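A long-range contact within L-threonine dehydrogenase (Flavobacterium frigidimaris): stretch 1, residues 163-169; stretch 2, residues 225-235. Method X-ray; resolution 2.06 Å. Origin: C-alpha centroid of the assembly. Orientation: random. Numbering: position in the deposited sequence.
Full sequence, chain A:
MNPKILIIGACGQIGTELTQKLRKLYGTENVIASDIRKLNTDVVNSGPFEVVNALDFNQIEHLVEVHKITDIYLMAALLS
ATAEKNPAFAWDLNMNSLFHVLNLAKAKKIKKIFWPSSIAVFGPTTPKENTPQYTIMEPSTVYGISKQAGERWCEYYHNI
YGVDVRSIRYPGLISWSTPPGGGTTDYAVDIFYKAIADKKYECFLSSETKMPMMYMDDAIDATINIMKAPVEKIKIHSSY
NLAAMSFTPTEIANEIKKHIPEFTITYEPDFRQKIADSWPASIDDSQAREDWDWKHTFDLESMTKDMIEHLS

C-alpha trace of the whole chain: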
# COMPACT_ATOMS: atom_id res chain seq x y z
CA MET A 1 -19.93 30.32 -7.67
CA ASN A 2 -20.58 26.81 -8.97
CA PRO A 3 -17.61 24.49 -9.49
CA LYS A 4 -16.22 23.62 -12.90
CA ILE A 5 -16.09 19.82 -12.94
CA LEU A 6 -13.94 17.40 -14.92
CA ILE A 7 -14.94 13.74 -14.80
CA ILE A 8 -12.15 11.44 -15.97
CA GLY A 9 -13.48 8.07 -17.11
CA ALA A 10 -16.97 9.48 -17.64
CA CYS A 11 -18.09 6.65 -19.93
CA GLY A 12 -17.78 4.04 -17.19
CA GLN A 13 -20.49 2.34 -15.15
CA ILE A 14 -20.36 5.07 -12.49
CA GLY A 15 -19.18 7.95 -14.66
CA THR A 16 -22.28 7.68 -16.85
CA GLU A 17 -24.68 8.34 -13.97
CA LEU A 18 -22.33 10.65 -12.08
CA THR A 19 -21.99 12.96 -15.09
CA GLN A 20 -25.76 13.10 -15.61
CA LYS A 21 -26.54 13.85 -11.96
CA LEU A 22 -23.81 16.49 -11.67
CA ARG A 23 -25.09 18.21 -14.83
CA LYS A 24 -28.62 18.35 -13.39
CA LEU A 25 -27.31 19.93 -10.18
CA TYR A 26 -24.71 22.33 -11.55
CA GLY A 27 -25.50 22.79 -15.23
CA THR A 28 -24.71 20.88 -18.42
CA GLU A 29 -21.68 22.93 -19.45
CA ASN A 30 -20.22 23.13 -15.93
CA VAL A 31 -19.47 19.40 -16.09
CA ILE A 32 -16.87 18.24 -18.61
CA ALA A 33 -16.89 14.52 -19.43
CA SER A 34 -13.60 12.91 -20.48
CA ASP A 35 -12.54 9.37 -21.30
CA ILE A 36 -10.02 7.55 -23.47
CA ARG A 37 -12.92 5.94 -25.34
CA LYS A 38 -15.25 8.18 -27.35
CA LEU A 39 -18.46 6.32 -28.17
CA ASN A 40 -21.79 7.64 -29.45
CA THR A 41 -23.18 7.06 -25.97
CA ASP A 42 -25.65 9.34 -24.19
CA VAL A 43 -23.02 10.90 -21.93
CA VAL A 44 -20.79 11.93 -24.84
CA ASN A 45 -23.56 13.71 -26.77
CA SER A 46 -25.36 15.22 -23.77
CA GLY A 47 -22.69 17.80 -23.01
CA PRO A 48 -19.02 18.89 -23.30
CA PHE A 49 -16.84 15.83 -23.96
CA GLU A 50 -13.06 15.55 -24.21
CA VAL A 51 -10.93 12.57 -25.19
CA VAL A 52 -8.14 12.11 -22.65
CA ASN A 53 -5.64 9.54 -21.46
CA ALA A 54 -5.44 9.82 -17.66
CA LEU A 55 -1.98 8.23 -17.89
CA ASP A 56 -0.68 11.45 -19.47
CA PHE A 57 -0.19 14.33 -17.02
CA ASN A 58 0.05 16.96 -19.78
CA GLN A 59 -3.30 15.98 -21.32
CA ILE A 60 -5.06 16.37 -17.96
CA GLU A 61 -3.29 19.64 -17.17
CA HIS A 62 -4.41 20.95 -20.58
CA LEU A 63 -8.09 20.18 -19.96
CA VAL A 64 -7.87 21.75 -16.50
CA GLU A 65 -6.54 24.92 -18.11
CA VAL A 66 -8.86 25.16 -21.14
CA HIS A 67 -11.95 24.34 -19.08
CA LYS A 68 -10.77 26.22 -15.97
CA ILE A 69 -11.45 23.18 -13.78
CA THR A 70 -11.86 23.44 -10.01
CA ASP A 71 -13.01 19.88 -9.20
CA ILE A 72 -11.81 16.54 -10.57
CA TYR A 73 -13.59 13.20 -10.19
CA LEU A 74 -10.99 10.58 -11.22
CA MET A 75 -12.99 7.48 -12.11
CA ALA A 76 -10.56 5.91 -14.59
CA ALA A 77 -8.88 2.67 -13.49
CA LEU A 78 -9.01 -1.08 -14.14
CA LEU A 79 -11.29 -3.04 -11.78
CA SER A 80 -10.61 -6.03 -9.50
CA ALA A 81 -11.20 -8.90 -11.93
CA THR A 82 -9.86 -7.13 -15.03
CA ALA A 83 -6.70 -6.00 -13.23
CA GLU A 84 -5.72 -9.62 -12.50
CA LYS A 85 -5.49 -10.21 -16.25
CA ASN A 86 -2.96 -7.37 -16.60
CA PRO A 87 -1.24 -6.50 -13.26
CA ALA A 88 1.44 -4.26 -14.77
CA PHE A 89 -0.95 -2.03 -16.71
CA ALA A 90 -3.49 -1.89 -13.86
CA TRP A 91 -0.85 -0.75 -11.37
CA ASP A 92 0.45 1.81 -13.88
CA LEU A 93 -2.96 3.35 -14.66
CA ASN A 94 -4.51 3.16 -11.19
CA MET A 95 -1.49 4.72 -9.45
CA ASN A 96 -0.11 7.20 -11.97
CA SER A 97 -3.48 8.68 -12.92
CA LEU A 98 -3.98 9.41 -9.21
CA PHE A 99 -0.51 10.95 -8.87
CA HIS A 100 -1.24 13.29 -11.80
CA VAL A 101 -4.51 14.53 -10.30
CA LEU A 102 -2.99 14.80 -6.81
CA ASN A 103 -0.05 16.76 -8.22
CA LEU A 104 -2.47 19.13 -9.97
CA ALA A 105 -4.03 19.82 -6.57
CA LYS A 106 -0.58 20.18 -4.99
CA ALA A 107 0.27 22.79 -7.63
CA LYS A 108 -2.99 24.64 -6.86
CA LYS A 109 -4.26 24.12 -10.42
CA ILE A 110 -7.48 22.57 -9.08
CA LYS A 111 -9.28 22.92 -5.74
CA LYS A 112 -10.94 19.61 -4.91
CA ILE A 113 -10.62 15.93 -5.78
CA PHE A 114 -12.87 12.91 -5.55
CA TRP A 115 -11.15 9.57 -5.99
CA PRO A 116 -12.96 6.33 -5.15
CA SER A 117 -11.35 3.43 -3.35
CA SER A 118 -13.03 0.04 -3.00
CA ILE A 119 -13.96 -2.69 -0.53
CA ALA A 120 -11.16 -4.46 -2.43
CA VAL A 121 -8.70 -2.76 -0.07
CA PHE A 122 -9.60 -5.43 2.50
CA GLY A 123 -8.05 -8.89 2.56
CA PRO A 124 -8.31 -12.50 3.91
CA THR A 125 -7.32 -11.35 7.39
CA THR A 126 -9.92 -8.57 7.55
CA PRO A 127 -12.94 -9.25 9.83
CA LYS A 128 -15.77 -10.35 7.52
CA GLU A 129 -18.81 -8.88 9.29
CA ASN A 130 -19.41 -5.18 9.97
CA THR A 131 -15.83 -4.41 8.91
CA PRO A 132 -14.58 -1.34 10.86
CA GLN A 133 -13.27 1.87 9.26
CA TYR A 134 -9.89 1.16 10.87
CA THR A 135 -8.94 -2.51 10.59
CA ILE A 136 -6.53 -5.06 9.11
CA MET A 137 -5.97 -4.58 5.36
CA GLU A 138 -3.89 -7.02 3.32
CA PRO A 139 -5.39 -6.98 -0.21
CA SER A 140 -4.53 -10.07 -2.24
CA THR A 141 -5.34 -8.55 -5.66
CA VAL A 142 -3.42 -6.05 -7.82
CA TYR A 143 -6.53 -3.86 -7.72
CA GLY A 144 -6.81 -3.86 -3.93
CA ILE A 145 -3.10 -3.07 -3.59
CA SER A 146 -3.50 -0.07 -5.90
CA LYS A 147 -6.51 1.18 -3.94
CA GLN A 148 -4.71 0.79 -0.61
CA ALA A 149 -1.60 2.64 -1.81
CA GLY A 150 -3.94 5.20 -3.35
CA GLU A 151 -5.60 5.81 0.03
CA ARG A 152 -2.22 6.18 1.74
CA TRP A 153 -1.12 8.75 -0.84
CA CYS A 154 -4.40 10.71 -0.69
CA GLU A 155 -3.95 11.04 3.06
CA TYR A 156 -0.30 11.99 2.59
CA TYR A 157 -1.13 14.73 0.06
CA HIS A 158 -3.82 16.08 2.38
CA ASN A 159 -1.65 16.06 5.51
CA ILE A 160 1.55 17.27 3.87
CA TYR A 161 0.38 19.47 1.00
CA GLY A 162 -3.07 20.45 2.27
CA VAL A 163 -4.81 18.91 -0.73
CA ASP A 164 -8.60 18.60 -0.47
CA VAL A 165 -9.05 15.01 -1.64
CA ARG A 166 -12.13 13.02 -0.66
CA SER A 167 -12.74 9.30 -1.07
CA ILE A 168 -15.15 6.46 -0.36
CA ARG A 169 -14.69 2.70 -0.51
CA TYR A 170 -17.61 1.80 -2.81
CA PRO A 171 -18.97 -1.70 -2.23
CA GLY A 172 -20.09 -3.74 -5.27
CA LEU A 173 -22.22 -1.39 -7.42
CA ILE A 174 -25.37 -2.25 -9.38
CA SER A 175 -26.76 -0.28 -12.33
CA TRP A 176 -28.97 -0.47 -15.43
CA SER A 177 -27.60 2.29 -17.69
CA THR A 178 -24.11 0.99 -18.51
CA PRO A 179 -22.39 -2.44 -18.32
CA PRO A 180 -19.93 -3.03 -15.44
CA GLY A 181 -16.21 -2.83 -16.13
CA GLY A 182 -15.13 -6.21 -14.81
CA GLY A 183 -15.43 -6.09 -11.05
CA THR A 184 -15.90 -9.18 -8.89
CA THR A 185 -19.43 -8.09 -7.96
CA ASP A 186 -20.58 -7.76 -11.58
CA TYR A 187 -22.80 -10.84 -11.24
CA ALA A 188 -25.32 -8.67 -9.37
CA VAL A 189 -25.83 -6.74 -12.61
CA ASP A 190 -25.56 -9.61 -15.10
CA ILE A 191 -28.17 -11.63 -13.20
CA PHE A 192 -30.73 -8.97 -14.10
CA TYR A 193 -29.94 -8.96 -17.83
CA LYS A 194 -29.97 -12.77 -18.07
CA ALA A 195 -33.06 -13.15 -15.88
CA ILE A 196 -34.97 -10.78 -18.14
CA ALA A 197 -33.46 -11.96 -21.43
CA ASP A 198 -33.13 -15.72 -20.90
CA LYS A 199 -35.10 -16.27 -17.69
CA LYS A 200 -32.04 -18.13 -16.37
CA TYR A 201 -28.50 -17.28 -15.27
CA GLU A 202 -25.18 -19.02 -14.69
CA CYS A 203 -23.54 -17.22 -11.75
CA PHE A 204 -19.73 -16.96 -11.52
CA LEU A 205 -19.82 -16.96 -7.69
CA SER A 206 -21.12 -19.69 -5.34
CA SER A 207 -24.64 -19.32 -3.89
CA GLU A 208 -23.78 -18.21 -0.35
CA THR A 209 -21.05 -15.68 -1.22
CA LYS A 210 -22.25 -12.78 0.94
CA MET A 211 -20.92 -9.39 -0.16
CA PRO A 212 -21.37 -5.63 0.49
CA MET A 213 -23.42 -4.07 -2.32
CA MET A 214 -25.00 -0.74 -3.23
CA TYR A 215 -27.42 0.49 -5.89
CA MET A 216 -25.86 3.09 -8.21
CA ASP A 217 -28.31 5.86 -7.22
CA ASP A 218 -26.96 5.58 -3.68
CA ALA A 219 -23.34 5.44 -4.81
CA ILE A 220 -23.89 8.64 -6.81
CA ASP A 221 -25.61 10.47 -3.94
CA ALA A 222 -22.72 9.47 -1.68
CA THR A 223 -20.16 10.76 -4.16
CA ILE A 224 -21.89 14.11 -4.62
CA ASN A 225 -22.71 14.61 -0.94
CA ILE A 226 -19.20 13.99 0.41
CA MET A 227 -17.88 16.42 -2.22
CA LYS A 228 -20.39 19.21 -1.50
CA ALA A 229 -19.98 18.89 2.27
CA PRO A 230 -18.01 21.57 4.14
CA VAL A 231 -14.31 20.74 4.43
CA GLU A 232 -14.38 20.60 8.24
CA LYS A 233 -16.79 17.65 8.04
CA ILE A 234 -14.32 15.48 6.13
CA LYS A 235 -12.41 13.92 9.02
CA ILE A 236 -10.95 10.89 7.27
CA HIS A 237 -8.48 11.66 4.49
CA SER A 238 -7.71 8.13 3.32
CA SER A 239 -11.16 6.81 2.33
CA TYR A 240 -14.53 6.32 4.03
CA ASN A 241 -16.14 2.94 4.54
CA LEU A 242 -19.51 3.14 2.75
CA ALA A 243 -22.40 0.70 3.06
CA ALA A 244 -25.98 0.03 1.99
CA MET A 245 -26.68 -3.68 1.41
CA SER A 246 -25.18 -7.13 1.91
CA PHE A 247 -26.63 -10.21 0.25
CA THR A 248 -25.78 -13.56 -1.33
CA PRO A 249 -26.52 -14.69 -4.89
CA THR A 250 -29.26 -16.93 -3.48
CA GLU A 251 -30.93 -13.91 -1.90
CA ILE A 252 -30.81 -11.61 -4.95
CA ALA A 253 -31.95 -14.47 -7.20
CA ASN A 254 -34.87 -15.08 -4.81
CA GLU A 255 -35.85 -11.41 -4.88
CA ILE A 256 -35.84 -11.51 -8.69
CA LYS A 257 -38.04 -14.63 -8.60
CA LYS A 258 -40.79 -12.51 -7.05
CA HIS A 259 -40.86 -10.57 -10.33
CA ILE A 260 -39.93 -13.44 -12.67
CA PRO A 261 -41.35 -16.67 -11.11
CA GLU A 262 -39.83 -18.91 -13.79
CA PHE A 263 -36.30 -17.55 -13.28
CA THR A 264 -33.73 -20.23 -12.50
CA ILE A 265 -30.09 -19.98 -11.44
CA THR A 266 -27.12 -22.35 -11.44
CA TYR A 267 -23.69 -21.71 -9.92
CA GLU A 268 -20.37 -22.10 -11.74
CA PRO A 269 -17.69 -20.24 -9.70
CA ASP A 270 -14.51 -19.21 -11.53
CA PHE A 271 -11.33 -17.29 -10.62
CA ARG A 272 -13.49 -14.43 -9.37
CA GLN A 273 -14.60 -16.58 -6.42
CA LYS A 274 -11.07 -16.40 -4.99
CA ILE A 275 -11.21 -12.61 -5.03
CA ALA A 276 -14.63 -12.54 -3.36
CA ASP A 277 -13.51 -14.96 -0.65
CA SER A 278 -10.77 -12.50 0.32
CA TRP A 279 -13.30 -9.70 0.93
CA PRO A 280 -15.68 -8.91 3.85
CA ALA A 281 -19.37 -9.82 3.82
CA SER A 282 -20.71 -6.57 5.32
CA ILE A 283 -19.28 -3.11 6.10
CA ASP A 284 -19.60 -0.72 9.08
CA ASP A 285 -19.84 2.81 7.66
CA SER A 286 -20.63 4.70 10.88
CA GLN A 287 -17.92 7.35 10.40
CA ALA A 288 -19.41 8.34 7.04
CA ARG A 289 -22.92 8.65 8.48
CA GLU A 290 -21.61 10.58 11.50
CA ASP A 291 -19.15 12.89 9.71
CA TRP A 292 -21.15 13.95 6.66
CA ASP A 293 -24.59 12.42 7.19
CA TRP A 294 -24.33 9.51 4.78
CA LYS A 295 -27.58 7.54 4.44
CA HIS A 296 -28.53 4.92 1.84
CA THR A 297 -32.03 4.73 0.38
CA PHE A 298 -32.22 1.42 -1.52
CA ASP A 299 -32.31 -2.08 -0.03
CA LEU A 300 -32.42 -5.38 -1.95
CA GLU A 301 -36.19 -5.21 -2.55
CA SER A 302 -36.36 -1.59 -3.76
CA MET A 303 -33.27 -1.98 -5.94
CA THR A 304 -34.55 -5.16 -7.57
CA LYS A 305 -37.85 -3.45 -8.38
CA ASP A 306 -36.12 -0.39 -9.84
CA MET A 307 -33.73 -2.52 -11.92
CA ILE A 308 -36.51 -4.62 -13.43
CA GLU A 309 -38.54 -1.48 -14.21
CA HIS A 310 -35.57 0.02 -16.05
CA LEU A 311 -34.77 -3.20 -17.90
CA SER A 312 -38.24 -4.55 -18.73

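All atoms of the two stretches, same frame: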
# COMPACT_ATOMS: atom_id res chain seq x y z
N VAL A 163 -3.89 19.20 0.36
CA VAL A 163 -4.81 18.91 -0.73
C VAL A 163 -6.18 18.44 -0.25
O VAL A 163 -6.28 17.58 0.61
CB VAL A 163 -4.24 17.83 -1.67
CG1 VAL A 163 -5.32 17.35 -2.65
CG2 VAL A 163 -3.03 18.38 -2.41
N ASP A 164 -7.24 19.01 -0.83
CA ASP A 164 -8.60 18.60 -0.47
C ASP A 164 -8.99 17.43 -1.35
O ASP A 164 -9.53 17.62 -2.45
CB ASP A 164 -9.58 19.75 -0.69
CG ASP A 164 -10.98 19.45 -0.15
OD1 ASP A 164 -11.25 18.30 0.24
OD2 ASP A 164 -11.81 20.38 -0.12
N VAL A 165 -8.71 16.21 -0.89
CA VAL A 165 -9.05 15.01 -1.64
C VAL A 165 -9.99 14.16 -0.79
O VAL A 165 -9.69 13.85 0.36
CB VAL A 165 -7.79 14.19 -2.03
CG1 VAL A 165 -6.94 13.92 -0.80
CG2 VAL A 165 -8.21 12.88 -2.69
N ARG A 166 -11.13 13.80 -1.37
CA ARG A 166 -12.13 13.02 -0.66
C ARG A 166 -12.34 11.68 -1.34
O ARG A 166 -12.32 11.58 -2.57
CB ARG A 166 -13.43 13.82 -0.61
CG ARG A 166 -13.16 15.27 -0.20
CD ARG A 166 -14.41 16.12 -0.04
NE ARG A 166 -14.04 17.49 0.29
CZ ARG A 166 -14.89 18.44 0.65
NH1 ARG A 166 -16.19 18.19 0.73
NH2 ARG A 166 -14.44 19.66 0.93
N SER A 167 -12.57 10.64 -0.54
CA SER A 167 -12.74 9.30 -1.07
C SER A 167 -13.71 8.42 -0.28
O SER A 167 -13.94 8.63 0.91
CB SER A 167 -11.38 8.60 -1.12
OG SER A 167 -11.49 7.29 -1.67
N ILE A 168 -14.27 7.43 -0.97
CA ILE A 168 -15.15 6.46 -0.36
C ILE A 168 -14.85 5.08 -0.94
O ILE A 168 -14.51 4.94 -2.12
CB ILE A 168 -16.66 6.80 -0.57
CG1 ILE A 168 -16.98 7.00 -2.04
CG2 ILE A 168 -17.03 8.06 0.22
CD1 ILE A 168 -18.40 7.49 -2.28
N ARG A 169 -14.94 4.06 -0.09
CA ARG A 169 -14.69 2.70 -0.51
C ARG A 169 -16.01 2.09 -0.99
O ARG A 169 -16.70 1.42 -0.23
CB ARG A 169 -14.11 1.90 0.67
CG ARG A 169 -12.75 2.39 1.17
CD ARG A 169 -12.41 1.82 2.56
NE ARG A 169 -11.10 2.25 3.04
CZ ARG A 169 -10.76 2.30 4.33
NH1 ARG A 169 -11.63 1.94 5.27
NH2 ARG A 169 -9.55 2.72 4.68
N ASN A 225 -22.57 14.06 -2.28
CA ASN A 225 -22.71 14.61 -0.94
C ASN A 225 -21.39 14.80 -0.19
O ASN A 225 -21.21 15.81 0.48
CB ASN A 225 -23.67 13.75 -0.11
CG ASN A 225 -25.11 13.91 -0.57
OD1 ASN A 225 -25.46 14.89 -1.22
ND2 ASN A 225 -25.96 12.95 -0.22
N ILE A 226 -20.47 13.84 -0.29
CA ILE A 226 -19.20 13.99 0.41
C ILE A 226 -18.41 15.14 -0.21
O ILE A 226 -17.66 15.85 0.47
CB ILE A 226 -18.34 12.69 0.37
CG1 ILE A 226 -17.12 12.86 1.28
CG2 ILE A 226 -17.90 12.38 -1.05
CD1 ILE A 226 -16.30 11.60 1.49
N MET A 227 -18.58 15.34 -1.52
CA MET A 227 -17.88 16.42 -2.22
C MET A 227 -18.46 17.81 -1.95
O MET A 227 -17.72 18.79 -1.90
CB MET A 227 -17.88 16.14 -3.73
CG MET A 227 -16.85 15.11 -4.16
SD MET A 227 -15.14 15.69 -3.96
CE MET A 227 -14.86 16.44 -5.53
N LYS A 228 -19.78 17.90 -1.77
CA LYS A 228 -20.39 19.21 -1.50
C LYS A 228 -20.35 19.59 -0.02
O LYS A 228 -20.59 20.74 0.34
CB LYS A 228 -21.84 19.24 -1.98
CG LYS A 228 -22.78 18.35 -1.18
CD LYS A 228 -24.24 18.73 -1.40
CE LYS A 228 -24.65 18.60 -2.85
NZ LYS A 228 -26.10 18.89 -3.04
N ALA A 229 -20.03 18.62 0.84
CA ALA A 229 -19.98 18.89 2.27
C ALA A 229 -18.86 19.85 2.64
O ALA A 229 -17.83 19.93 1.96
CB ALA A 229 -19.80 17.58 3.03
N PRO A 230 -19.05 20.63 3.72
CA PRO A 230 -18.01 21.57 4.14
C PRO A 230 -16.74 20.80 4.50
O PRO A 230 -16.80 19.70 5.04
CB PRO A 230 -18.65 22.28 5.34
CG PRO A 230 -19.66 21.30 5.85
CD PRO A 230 -20.25 20.75 4.57
N VAL A 231 -15.59 21.38 4.18
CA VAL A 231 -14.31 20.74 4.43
C VAL A 231 -14.09 20.25 5.86
O VAL A 231 -13.50 19.19 6.06
CB VAL A 231 -13.13 21.67 4.03
CG1 VAL A 231 -13.02 22.83 5.02
CG2 VAL A 231 -11.84 20.87 3.99
N GLU A 232 -14.57 21.00 6.85
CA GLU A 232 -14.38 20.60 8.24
C GLU A 232 -15.13 19.33 8.63
O GLU A 232 -14.91 18.78 9.70
CB GLU A 232 -14.76 21.73 9.20
CG GLU A 232 -16.23 22.13 9.17
CD GLU A 232 -16.54 23.19 8.14
OE1 GLU A 232 -17.72 23.59 8.05
OE2 GLU A 232 -15.62 23.64 7.42
N LYS A 233 -16.03 18.86 7.76
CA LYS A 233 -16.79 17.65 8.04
C LYS A 233 -16.08 16.40 7.53
O LYS A 233 -16.44 15.29 7.90
CB LYS A 233 -18.19 17.73 7.43
CG LYS A 233 -19.17 18.56 8.26
CD LYS A 233 -20.57 18.47 7.69
CE LYS A 233 -21.56 19.28 8.52
NZ LYS A 233 -22.92 19.26 7.91
N ILE A 234 -15.08 16.60 6.67
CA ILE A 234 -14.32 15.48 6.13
C ILE A 234 -13.19 15.22 7.12
O ILE A 234 -12.17 15.89 7.11
CB ILE A 234 -13.71 15.84 4.75
CG1 ILE A 234 -14.82 16.31 3.80
CG2 ILE A 234 -12.97 14.64 4.17
CD1 ILE A 234 -15.94 15.29 3.59
N LYS A 235 -13.40 14.24 8.00
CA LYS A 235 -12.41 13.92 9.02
C LYS A 235 -11.45 12.79 8.68
O LYS A 235 -10.40 12.66 9.31
CB LYS A 235 -13.14 13.62 10.34
CG LYS A 235 -14.05 14.76 10.79
CD LYS A 235 -14.67 14.48 12.14
CE LYS A 235 -15.64 15.59 12.54
NZ LYS A 235 -14.99 16.93 12.54
O HOH W 1 -16.36 22.01 0.53

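This contact is a polar anchor: one buried arginine on a strand, R166, binds carbonyls at the end of a helix and just beyond it, with a small apolar patch beside it. The strand that includes V165 and R166 runs past the last turn of the helix that ends at K228 and the loop that follows. The backbones stay apart; the CA atoms of R166 and M227 are 6.9 Å from each other. The side chain of R166 spans the gap, nearly fully extended beyond chi1.

The residue four on from I226 is P230, which has no N-H, so I226 O is free to accept from a side chain. A229 O lies just past the helix and takes no backbone hydrogen bond within the stretch. R166 NH1 donates to I226 O at 2.8 Å and to A229 O at 2.7 Å. Both acceptors lie near the guanidinium plane, where its N-H bonds point. M227 O is also near, 3.1 Å from R166 NH1, but the angle is too poor for a hydrogen bond. A water links R166 NH2 to A229 O.

D164 holds the guanidinium from within the same stretch. R166 NE donates to D164 OD1 at 2.9 Å in a salt bridge, and R166 NH2 reaches D164 OD2 at 2.9 Å.

I234 CG1 covers one guanidinium face, 3.8 Å from R166 NE. M227 SD packs 4.0 Å from R166 CD. Further along, I168 CG2 meets I226 CD1 at 3.8 Å.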